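Local coordinates for protein endo-pectate lyase (Erwinia chrysanthemi, PDB 3B4N) that probably depolymerises polygalacturonate and methylated pectins by calcium-dependent eliminative cleavage within the chain, as a secreted pectate lyase, at residues A20-L26 with V98-T104; G248-C254 with D278-N284; G288-I293 with T332-V336. One frame throughout, in Å; residues are numbered along the deposited sequence.

Contact 1 (A20-L26 with V98-T104); sequences AQTTLML and VVSNAVT. With EDO (1,2-ethanediol), chain G.
Residues 20-26 and 98-104 run in nearly the same direction, their end-to-end vectors 18° apart, and the CA atoms of Thr22 and Ser100 come within 4.6 Å. A water joins the backbones here, accepting from Thr22 N and donating to Val99 O, while Ser100 CA sends a CH...O contact of 3.2 Å to Thr22 O. Thr22 turns both branches to use: with OG1 anti to the carbonyl carbon (chi1 -58°), CG2 lies anti to the backbone N and rests on Ser100 CB at 3.6 Å, and OG1 lies 3.2 Å from Val98 O, with Thr39 OG1 also near. The branched Val98 packs against Ala20, its CG1 3.9 Å from Ala20 CB. The two segments are edge strands of two antiparallel sheets, 22-29 of a three-stranded one and 97-104 of a four-stranded one. Their side chains meet between these sheets. Leu24 crosses Val103 at about a right angle, its CD2 3.6 Å from Val103 CG2, and Val88, Leu35 and Trp37 also pack against it, a setting that suits a large aliphatic residue. Val103 CG2 also packs on Leu26 CB. Small and polar, Ser100 fits beside Leu24 CB while its OG donates to Asn101 O at 2.8 Å and pairs with Val88 N. Farther out, O2 of an ethanediol, probably from the crystallisation liquor, lies 2.6 Å from Thr23 OG1.

Contact 2 (G248-C254 with D278-N284); sequences GKLWRSC and DSIAGVN
Gly248 O is gripped by two backbone donors and a water: Ser279 N at 3.2 Å, Asp278 N in a weaker, more bent bond, and a water whose own bond is weak. That water also meets Ser279 OG and accepts from Lys249 NZ; the lysine chain, bent at chi3 and chi4, passes CE by Ser279 OG and brings NZ to the water. Ile280 O is likewise shared, by Trp251 N at 3.0 Å and, weakly, by Leu250 N. Beyond this corner the strands pair in parallel, 10° apart, with Gly282 N bonded to Trp251 O and Ser253 N to Gly282 O. The lack of a side chain at Gly282 makes room for Arg252 CD, which packs 3.6 Å from Gly282 O. Arg252, bent at chi2 (59°), then brings NH2 3.0 Å from Asn284 OD1; the acceptor lies in the guanidinium plane, but the donor stands above the amide carbonyl plane, the two flat groups being turned 62° apart. A second water bridges Arg252 NH1 and Asn284 OD1, so the amide oxygen is held twice, while Asn284 ND2 donates to Cys254 O at 2.9 Å. An asparagine suits this place because it can accept and donate at once. On the other face Trp251 presents its edge to Val283 CG1, 3.6 Å from CZ3, and CE3 lies 3.8 Å from Ala281 CB; its NE1 is bonded to His228. Phe312 adds a cation-pi contact to Arg252, and Cys254 is in a disulfide with Cys257. Stacked parallel strands with matching corners, Leu250 and Ile280 crossing obliquely there, are those of successive coils of the right-handed parallel beta-helix.

Contact 3 (G288-I293 with T332-V336); sequences GDVATI and TNCKV
Asn333 ND2 donates to Asp289 O at 2.8 Å in a nearly straight bond of 166°, just ahead of the paired strands, with the acceptor in the amide plane. The side chain gets there with CG anti to the carbonyl carbon (chi1 -53°). Asn333 O then accepts from Ala291 N at 2.9 Å and takes a CH...O contact from Val290 CA, so this residue gives a side-chain donor beside the strand and the first backbone acceptor of the pairing. Next, Lys335 N gives to Ala291 O at 2.8 Å, a more bent bond, and Lys335 O receives Ile293 N at 3.1 Å. Strands 290-293 and 334-336 are parallel, 5° apart, in the right-handed beta-helix, where the pairing of neighbouring coils is carried by such backbone bonds; Lys335 centres an inverse gamma turn, in which Val336 N weakly meets Cys334 O. Asp289 turns its carboxylate away from 332-336: OD2 accepts from Ser253 OG and Asn284 N, OD1 from Arg264 N. On the inward face Ile293 and Val336 lie side by side, CB to CG2 3.8 Å, beside Cys334, whose SG is in a disulfide with Cys309. On the other face Lys335 packs its aliphatic part on Thr292 and Val290 (CG to Val290 CG1 3.7 Å) while its charged end leads away, suiting an exposed position.

Overall arrangement
From the N terminus, contact 1 closes first: 98-104 returns to 20-26 after 71 intervening residues, joining edge strands of two antiparallel sheets. The chain then enters the beta-helix, where contact 2 pairs 248-254 with 278-284 one coil later, and contact 3 pairs 288-293 with 332-336 after a longer excursion. The three follow in series, none nested or crossed. Contact 1 lies on the opposite side of the chain's centre from the others, its centre 32 Å from that of contact 2 and 36 Å from that of contact 3. Contacts 2 and 3, with centres 12 Å apart, touch through Val283 packing on Ala291 and through Asp289, whose carboxylate joins the ends of strands 246-253 and 276-284 to the start of 290-298.

Contact 1 (A20-L26 with V98-T104)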
loop_
_atom_site.group_PDB
_atom_site.type_symbol
_atom_site.label_atom_id
_atom_site.label_comp_id
_atom_site.label_asym_id
_atom_site.label_seq_id
_atom_site.Cartn_x
_atom_site.Cartn_y
_atom_site.Cartn_z
ATOM N N ALA A 20 14.123 20.513 2.291
ATOM C CA ALA A 20 13.367 19.234 2.170
ATOM C C ALA A 20 13.078 18.653 3.547
ATOM O O ALA A 20 13.700 19.031 4.540
ATOM C CB ALA A 20 14.164 18.232 1.340
ATOM N N GLN A 21 12.126 17.729 3.600
ATOM C CA GLN A 21 11.762 17.095 4.856
ATOM C C GLN A 21 11.466 15.622 4.666
ATOM O O GLN A 21 11.172 15.168 3.560
ATOM C CB GLN A 21 10.534 17.778 5.466
ATOM C CG GLN A 21 10.793 19.192 5.958
ATOM C CD GLN A 21 9.545 19.851 6.516
ATOM O OE1 GLN A 21 8.557 20.037 5.805
ATOM N NE2 GLN A 21 9.585 20.207 7.795
ATOM N N THR A 22 11.563 14.880 5.765
ATOM C CA THR A 22 11.281 13.455 5.765
ATOM C C THR A 22 10.477 13.148 7.023
ATOM O O THR A 22 10.853 13.566 8.114
ATOM C CB THR A 22 12.581 12.623 5.804
ATOM O OG1 THR A 22 13.398 12.963 4.678
ATOM C CG2 THR A 22 12.268 11.132 5.774
ATOM N N THR A 23 9.358 12.445 6.863
ATOM C CA THR A 23 8.529 12.054 7.997
ATOM C C THR A 23 8.538 10.532 8.046
ATOM O O THR A 23 8.276 9.858 7.048
ATOM C CB THR A 23 7.079 12.556 7.864
ATOM O OG1 THR A 23 7.065 13.990 7.909
ATOM C CG2 THR A 23 6.224 12.010 9.003
ATOM N N LEU A 24 8.857 10.008 9.223
ATOM C CA LEU A 24 8.957 8.580 9.456
ATOM C C LEU A 24 7.861 8.051 10.374
ATOM O O LEU A 24 7.440 8.729 11.314
ATOM C CB LEU A 24 10.322 8.283 10.083
ATOM C CG LEU A 24 10.662 6.825 10.417
ATOM C CD1 LEU A 24 10.678 6.009 9.136
ATOM C CD2 LEU A 24 12.032 6.744 11.103
ATOM N N MET A 25 7.390 6.847 10.071
ATOM C CA MET A 25 6.390 6.170 10.891
ATOM C C MET A 25 6.851 4.739 11.096
ATOM O O MET A 25 7.580 4.180 10.274
ATOM C CB MET A 25 5.020 6.181 10.218
ATOM C CG MET A 25 4.413 7.565 10.141
ATOM S SD MET A 25 2.873 7.544 9.228
ATOM C CE MET A 25 1.877 6.735 10.330
ATOM N N LEU A 26 6.404 4.140 12.189
ATOM C CA LEU A 26 6.777 2.780 12.543
ATOM C C LEU A 26 5.573 1.881 12.788
ATOM O O LEU A 26 4.559 2.327 13.320
ATOM C CB LEU A 26 7.611 2.814 13.832
ATOM C CG LEU A 26 7.702 1.536 14.673
ATOM C CD1 LEU A 26 8.564 0.530 13.950
ATOM C CD2 LEU A 26 8.282 1.853 16.056
ATOM N N VAL A 98 18.674 14.881 4.800
ATOM C CA VAL A 98 17.311 15.224 5.171
ATOM C C VAL A 98 16.881 14.141 6.153
ATOM O O VAL A 98 16.380 13.085 5.765
ATOM C CB VAL A 98 16.406 15.241 3.925
ATOM C CG1 VAL A 98 15.066 15.863 4.258
ATOM C CG2 VAL A 98 17.091 16.031 2.805
ATOM N N VAL A 99 17.092 14.419 7.432
ATOM C CA VAL A 99 16.797 13.465 8.486
ATOM C C VAL A 99 15.391 13.556 9.025
ATOM O O VAL A 99 14.885 14.637 9.319
ATOM C CB VAL A 99 17.779 13.637 9.657
ATOM C CG1 VAL A 99 17.577 12.538 10.675
ATOM C CG2 VAL A 99 19.210 13.608 9.130
ATOM N N SER A 100 14.765 12.397 9.160
ATOM C CA SER A 100 13.412 12.305 9.667
ATOM C C SER A 100 13.327 12.479 11.172
ATOM O O SER A 100 14.334 12.550 11.885
ATOM C CB SER A 100 12.839 10.925 9.350
ATOM O OG SER A 100 13.451 9.946 10.196
ATOM N N ASN A 101 12.085 12.552 11.632
ATOM C CA ASN A 101 11.787 12.595 13.049
ATOM C C ASN A 101 12.146 11.189 13.515
ATOM O O ASN A 101 12.241 10.259 12.701
ATOM C CB ASN A 101 10.288 12.778 13.266
ATOM C CG ASN A 101 9.471 11.736 12.515
ATOM O OD1 ASN A 101 8.911 10.792 13.098
ATOM N ND2 ASN A 101 9.413 11.894 11.219
ATOM N N ALA A 102 12.327 11.027 14.816
ATOM C CA ALA A 102 12.614 9.716 15.368
ATOM C C ALA A 102 11.291 9.001 15.653
ATOM O O ALA A 102 10.269 9.645 15.906
ATOM C CB ALA A 102 13.394 9.860 16.673
ATOM N N VAL A 103 11.310 7.676 15.569
ATOM C CA VAL A 103 10.152 6.868 15.938
ATOM C C VAL A 103 10.716 5.830 16.900
ATOM O O VAL A 103 11.912 5.524 16.858
ATOM C CB VAL A 103 9.478 6.155 14.749
ATOM C CG1 VAL A 103 8.865 7.183 13.812
ATOM C CG2 VAL A 103 10.475 5.271 14.034
ATOM N N THR A 104 9.872 5.285 17.765
ATOM C CA THR A 104 10.363 4.325 18.740
ATOM C C THR A 104 9.349 3.253 19.089
ATOM O O THR A 104 8.144 3.444 18.929
ATOM C CB THR A 104 10.760 5.054 20.039
ATOM O OG1 THR A 104 11.282 4.113 20.979
ATOM C CG2 THR A 104 9.547 5.743 20.657
HETATM C C1 EDO G . 7.956 14.832 3.839
HETATM O O1 EDO G . 7.169 13.984 2.832
HETATM C C2 EDO G . 7.085 15.695 4.760
HETATM O O2 EDO G . 6.184 14.729 5.589
HETATM O O HOH W 1 13.056 16.230 7.920
#

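Contact 2 (G248-C254 with D278-N284)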
loop_
_atom_site.group_PDB
_atom_site.type_symbol
_atom_site.label_atom_id
_atom_site.label_comp_id
_atom_site.label_asym_id
_atom_site.label_seq_id
_atom_site.Cartn_x
_atom_site.Cartn_y
_atom_site.Cartn_z
ATOM N N GLY A 248 -5.869 -11.163 0.548
ATOM C CA GLY A 248 -6.622 -11.807 -0.514
ATOM C C GLY A 248 -5.913 -11.497 -1.823
ATOM O O GLY A 248 -5.378 -12.388 -2.479
ATOM N N LYS A 249 -5.918 -10.227 -2.215
ATOM C CA LYS A 249 -5.224 -9.811 -3.427
ATOM C C LYS A 249 -4.846 -8.347 -3.326
ATOM O O LYS A 249 -5.419 -7.600 -2.535
ATOM C CB LYS A 249 -6.072 -10.067 -4.680
ATOM C CG LYS A 249 -7.417 -9.408 -4.700
ATOM C CD LYS A 249 -8.103 -9.606 -6.066
ATOM C CE LYS A 249 -8.395 -11.074 -6.376
ATOM N NZ LYS A 249 -9.412 -11.678 -5.462
ATOM N N LEU A 250 -3.858 -7.938 -4.111
ATOM C CA LEU A 250 -3.410 -6.555 -4.087
ATOM C C LEU A 250 -4.370 -5.616 -4.795
ATOM O O LEU A 250 -4.712 -4.561 -4.264
ATOM C CB LEU A 250 -2.028 -6.441 -4.737
ATOM C CG LEU A 250 -1.477 -5.028 -4.971
ATOM C CD1 LEU A 250 -1.301 -4.285 -3.646
ATOM C CD2 LEU A 250 -0.157 -5.138 -5.716
ATOM N N TRP A 251 -4.828 -6.007 -5.979
ATOM C CA TRP A 251 -5.693 -5.138 -6.773
ATOM C C TRP A 251 -6.708 -5.920 -7.565
ATOM O O TRP A 251 -6.400 -6.977 -8.124
ATOM C CB TRP A 251 -4.815 -4.325 -7.733
ATOM C CG TRP A 251 -5.530 -3.498 -8.764
ATOM C CD1 TRP A 251 -5.884 -2.176 -8.662
ATOM C CD2 TRP A 251 -5.854 -3.897 -10.099
ATOM N NE1 TRP A 251 -6.393 -1.729 -9.863
ATOM C CE2 TRP A 251 -6.384 -2.765 -10.761
ATOM C CE3 TRP A 251 -5.740 -5.102 -10.804
ATOM C CZ2 TRP A 251 -6.798 -2.803 -12.097
ATOM C CZ3 TRP A 251 -6.153 -5.138 -12.135
ATOM C CH2 TRP A 251 -6.675 -3.994 -12.765
ATOM N N ARG A 252 -7.926 -5.397 -7.603
ATOM C CA ARG A 252 -8.987 -6.020 -8.370
ATOM C C ARG A 252 -9.778 -4.986 -9.152
ATOM O O ARG A 252 -10.261 -3.993 -8.596
ATOM C CB ARG A 252 -9.948 -6.781 -7.453
ATOM C CG ARG A 252 -11.060 -7.541 -8.189
ATOM C CD ARG A 252 -10.498 -8.580 -9.169
ATOM N NE ARG A 252 -11.495 -9.590 -9.544
ATOM C CZ ARG A 252 -12.120 -9.653 -10.718
ATOM N NH1 ARG A 252 -13.008 -10.619 -10.950
ATOM N NH2 ARG A 252 -11.859 -8.765 -11.667
ATOM N N SER A 253 -9.870 -5.202 -10.456
ATOM C CA SER A 253 -10.699 -4.356 -11.299
ATOM C C SER A 253 -12.082 -4.899 -10.940
ATOM O O SER A 253 -12.309 -6.100 -11.022
ATOM C CB SER A 253 -10.414 -4.629 -12.768
ATOM O OG SER A 253 -11.386 -4.000 -13.583
ATOM N N CYS A 254 -13.006 -4.037 -10.530
ATOM C CA CYS A 254 -14.322 -4.514 -10.126
ATOM C C CYS A 254 -14.901 -5.573 -11.063
ATOM O O CYS A 254 -15.091 -5.328 -12.249
ATOM C CB CYS A 254 -15.286 -3.348 -10.020
ATOM S SG CYS A 254 -16.763 -3.800 -9.066
ATOM N N ASP A 278 -3.406 -14.553 -1.669
ATOM C CA ASP A 278 -4.017 -15.517 -2.572
ATOM C C ASP A 278 -3.646 -15.308 -4.036
ATOM O O ASP A 278 -3.440 -16.278 -4.766
ATOM C CB ASP A 278 -5.536 -15.518 -2.394
ATOM C CG ASP A 278 -5.954 -15.962 -1.006
ATOM O OD1 ASP A 278 -5.363 -16.928 -0.483
ATOM O OD2 ASP A 278 -6.880 -15.355 -0.433
ATOM N N SER A 279 -3.569 -14.048 -4.457
ATOM C CA SER A 279 -3.191 -13.682 -5.820
ATOM C C SER A 279 -2.840 -12.205 -5.799
ATOM O O SER A 279 -3.130 -11.514 -4.826
ATOM C CB SER A 279 -4.331 -13.941 -6.813
ATOM O OG SER A 279 -5.482 -13.193 -6.488
ATOM N N ILE A 280 -2.219 -11.713 -6.860
ATOM C CA ILE A 280 -1.833 -10.314 -6.885
ATOM C C ILE A 280 -2.845 -9.398 -7.577
ATOM O O ILE A 280 -3.369 -8.472 -6.953
ATOM C CB ILE A 280 -0.435 -10.149 -7.542
ATOM C CG1 ILE A 280 0.608 -10.944 -6.750
ATOM C CG2 ILE A 280 -0.040 -8.679 -7.587
ATOM C CD1 ILE A 280 0.789 -10.481 -5.315
ATOM N N ALA A 281 -3.148 -9.679 -8.841
ATOM C CA ALA A 281 -4.048 -8.837 -9.619
ATOM C C ALA A 281 -5.100 -9.611 -10.384
ATOM O O ALA A 281 -4.848 -10.716 -10.856
ATOM C CB ALA A 281 -3.233 -8.014 -10.598
ATOM N N GLY A 282 -6.273 -8.998 -10.514
ATOM C CA GLY A 282 -7.370 -9.594 -11.255
ATOM C C GLY A 282 -7.885 -8.602 -12.287
ATOM O O GLY A 282 -8.434 -7.554 -11.930
ATOM N N VAL A 283 -7.704 -8.933 -13.561
ATOM C CA VAL A 283 -8.137 -8.075 -14.662
ATOM C C VAL A 283 -9.340 -8.661 -15.383
ATOM O O VAL A 283 -9.466 -9.881 -15.505
ATOM C CB VAL A 283 -7.002 -7.870 -15.721
ATOM C CG1 VAL A 283 -5.841 -7.105 -15.105
ATOM C CG2 VAL A 283 -6.526 -9.210 -16.265
ATOM N N ASN A 284 -10.238 -7.790 -15.833
ATOM C CA ASN A 284 -11.394 -8.246 -16.614
ATOM C C ASN A 284 -10.903 -8.090 -18.048
ATOM O O ASN A 284 -10.920 -6.986 -18.606
ATOM C CB ASN A 284 -12.606 -7.343 -16.384
ATOM C CG ASN A 284 -13.088 -7.374 -14.966
ATOM O OD1 ASN A 284 -13.136 -8.434 -14.336
ATOM N ND2 ASN A 284 -13.464 -6.211 -14.447
HETATM O O HOH W 2 -7.319 -13.942 -4.695
HETATM O O HOH W 3 -14.592 -10.446 -13.169
#

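Contact 3 (G288-I293 with T332-V336)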
loop_
_atom_site.group_PDB
_atom_site.type_symbol
_atom_site.label_atom_id
_atom_site.label_comp_id
_atom_site.label_asym_id
_atom_site.label_seq_id
_atom_site.Cartn_x
_atom_site.Cartn_y
_atom_site.Cartn_z
ATOM N N GLY A 288 -10.949 -4.883 -21.443
ATOM C CA GLY A 288 -9.701 -4.255 -21.843
ATOM C C GLY A 288 -8.736 -3.873 -20.739
ATOM O O GLY A 288 -7.795 -3.117 -20.987
ATOM N N ASP A 289 -8.957 -4.385 -19.533
ATOM C CA ASP A 289 -8.064 -4.074 -18.414
ATOM C C ASP A 289 -6.653 -4.572 -18.679
ATOM O O ASP A 289 -6.458 -5.622 -19.293
ATOM C CB ASP A 289 -8.514 -4.763 -17.131
ATOM C CG ASP A 289 -9.883 -4.343 -16.663
ATOM O OD1 ASP A 289 -10.482 -3.379 -17.203
ATOM O OD2 ASP A 289 -10.356 -4.998 -15.721
ATOM N N VAL A 290 -5.662 -3.840 -18.193
ATOM C CA VAL A 290 -4.285 -4.286 -18.353
ATOM C C VAL A 290 -3.500 -4.039 -17.079
ATOM O O VAL A 290 -3.487 -2.917 -16.565
ATOM C CB VAL A 290 -3.553 -3.556 -19.489
ATOM C CG1 VAL A 290 -2.140 -4.152 -19.640
ATOM C CG2 VAL A 290 -4.330 -3.694 -20.796
ATOM N N ALA A 291 -2.871 -5.089 -16.562
ATOM C CA ALA A 291 -2.037 -4.983 -15.366
ATOM C C ALA A 291 -0.593 -5.063 -15.835
ATOM O O ALA A 291 -0.202 -6.032 -16.468
ATOM C CB ALA A 291 -2.328 -6.118 -14.406
ATOM N N THR A 292 0.190 -4.034 -15.531
ATOM C CA THR A 292 1.600 -3.980 -15.911
ATOM C C THR A 292 2.360 -4.066 -14.594
ATOM O O THR A 292 2.322 -3.135 -13.794
ATOM C CB THR A 292 1.884 -2.670 -16.662
ATOM O OG1 THR A 292 1.088 -2.644 -17.858
ATOM C CG2 THR A 292 3.352 -2.564 -17.039
ATOM N N ILE A 293 3.057 -5.183 -14.393
ATOM C CA ILE A 293 3.746 -5.471 -13.135
ATOM C C ILE A 293 5.226 -5.842 -13.218
ATOM O O ILE A 293 5.617 -6.684 -14.027
ATOM C CB ILE A 293 3.039 -6.658 -12.423
ATOM C CG1 ILE A 293 1.574 -6.321 -12.174
ATOM C CG2 ILE A 293 3.740 -7.009 -11.118
ATOM C CD1 ILE A 293 0.759 -7.504 -11.686
ATOM N N THR A 332 -1.872 -9.820 -23.477
ATOM C CA THR A 332 -2.346 -8.463 -23.705
ATOM C C THR A 332 -2.809 -7.800 -22.410
ATOM O O THR A 332 -2.495 -6.642 -22.143
ATOM C CB THR A 332 -3.537 -8.465 -24.691
ATOM O OG1 THR A 332 -3.105 -8.990 -25.954
ATOM C CG2 THR A 332 -4.090 -7.054 -24.884
ATOM N N ASN A 333 -3.544 -8.552 -21.603
ATOM C CA ASN A 333 -4.097 -8.010 -20.375
ATOM C C ASN A 333 -3.257 -8.210 -19.126
ATOM O O ASN A 333 -3.440 -7.508 -18.136
ATOM C CB ASN A 333 -5.502 -8.577 -20.198
ATOM C CG ASN A 333 -6.348 -8.348 -21.428
ATOM O OD1 ASN A 333 -6.455 -9.214 -22.300
ATOM N ND2 ASN A 333 -6.919 -7.156 -21.529
ATOM N N CYS A 334 -2.336 -9.163 -19.174
ATOM C CA CYS A 334 -1.440 -9.416 -18.056
ATOM C C CYS A 334 -0.019 -9.147 -18.530
ATOM O O CYS A 334 0.695 -10.053 -18.979
ATOM C CB CYS A 334 -1.566 -10.855 -17.568
ATOM S SG CYS A 334 -2.997 -11.174 -16.490
ATOM N N LYS A 335 0.376 -7.882 -18.446
ATOM C CA LYS A 335 1.700 -7.459 -18.862
ATOM C C LYS A 335 2.675 -7.652 -17.713
ATOM O O LYS A 335 3.171 -6.693 -17.116
ATOM C CB LYS A 335 1.675 -5.996 -19.308
ATOM C CG LYS A 335 0.993 -5.753 -20.654
ATOM C CD LYS A 335 1.856 -6.253 -21.803
ATOM C CE LYS A 335 1.231 -5.940 -23.156
ATOM N NZ LYS A 335 2.087 -6.433 -24.274
ATOM N N VAL A 336 2.913 -8.912 -17.390
ATOM C CA VAL A 336 3.847 -9.283 -16.348
ATOM C C VAL A 336 4.654 -10.464 -16.885
ATOM O O VAL A 336 4.108 -11.380 -17.502
ATOM C CB VAL A 336 3.120 -9.657 -15.023
ATOM C CG1 VAL A 336 2.204 -10.849 -15.234
ATOM C CG2 VAL A 336 4.143 -9.961 -13.937
#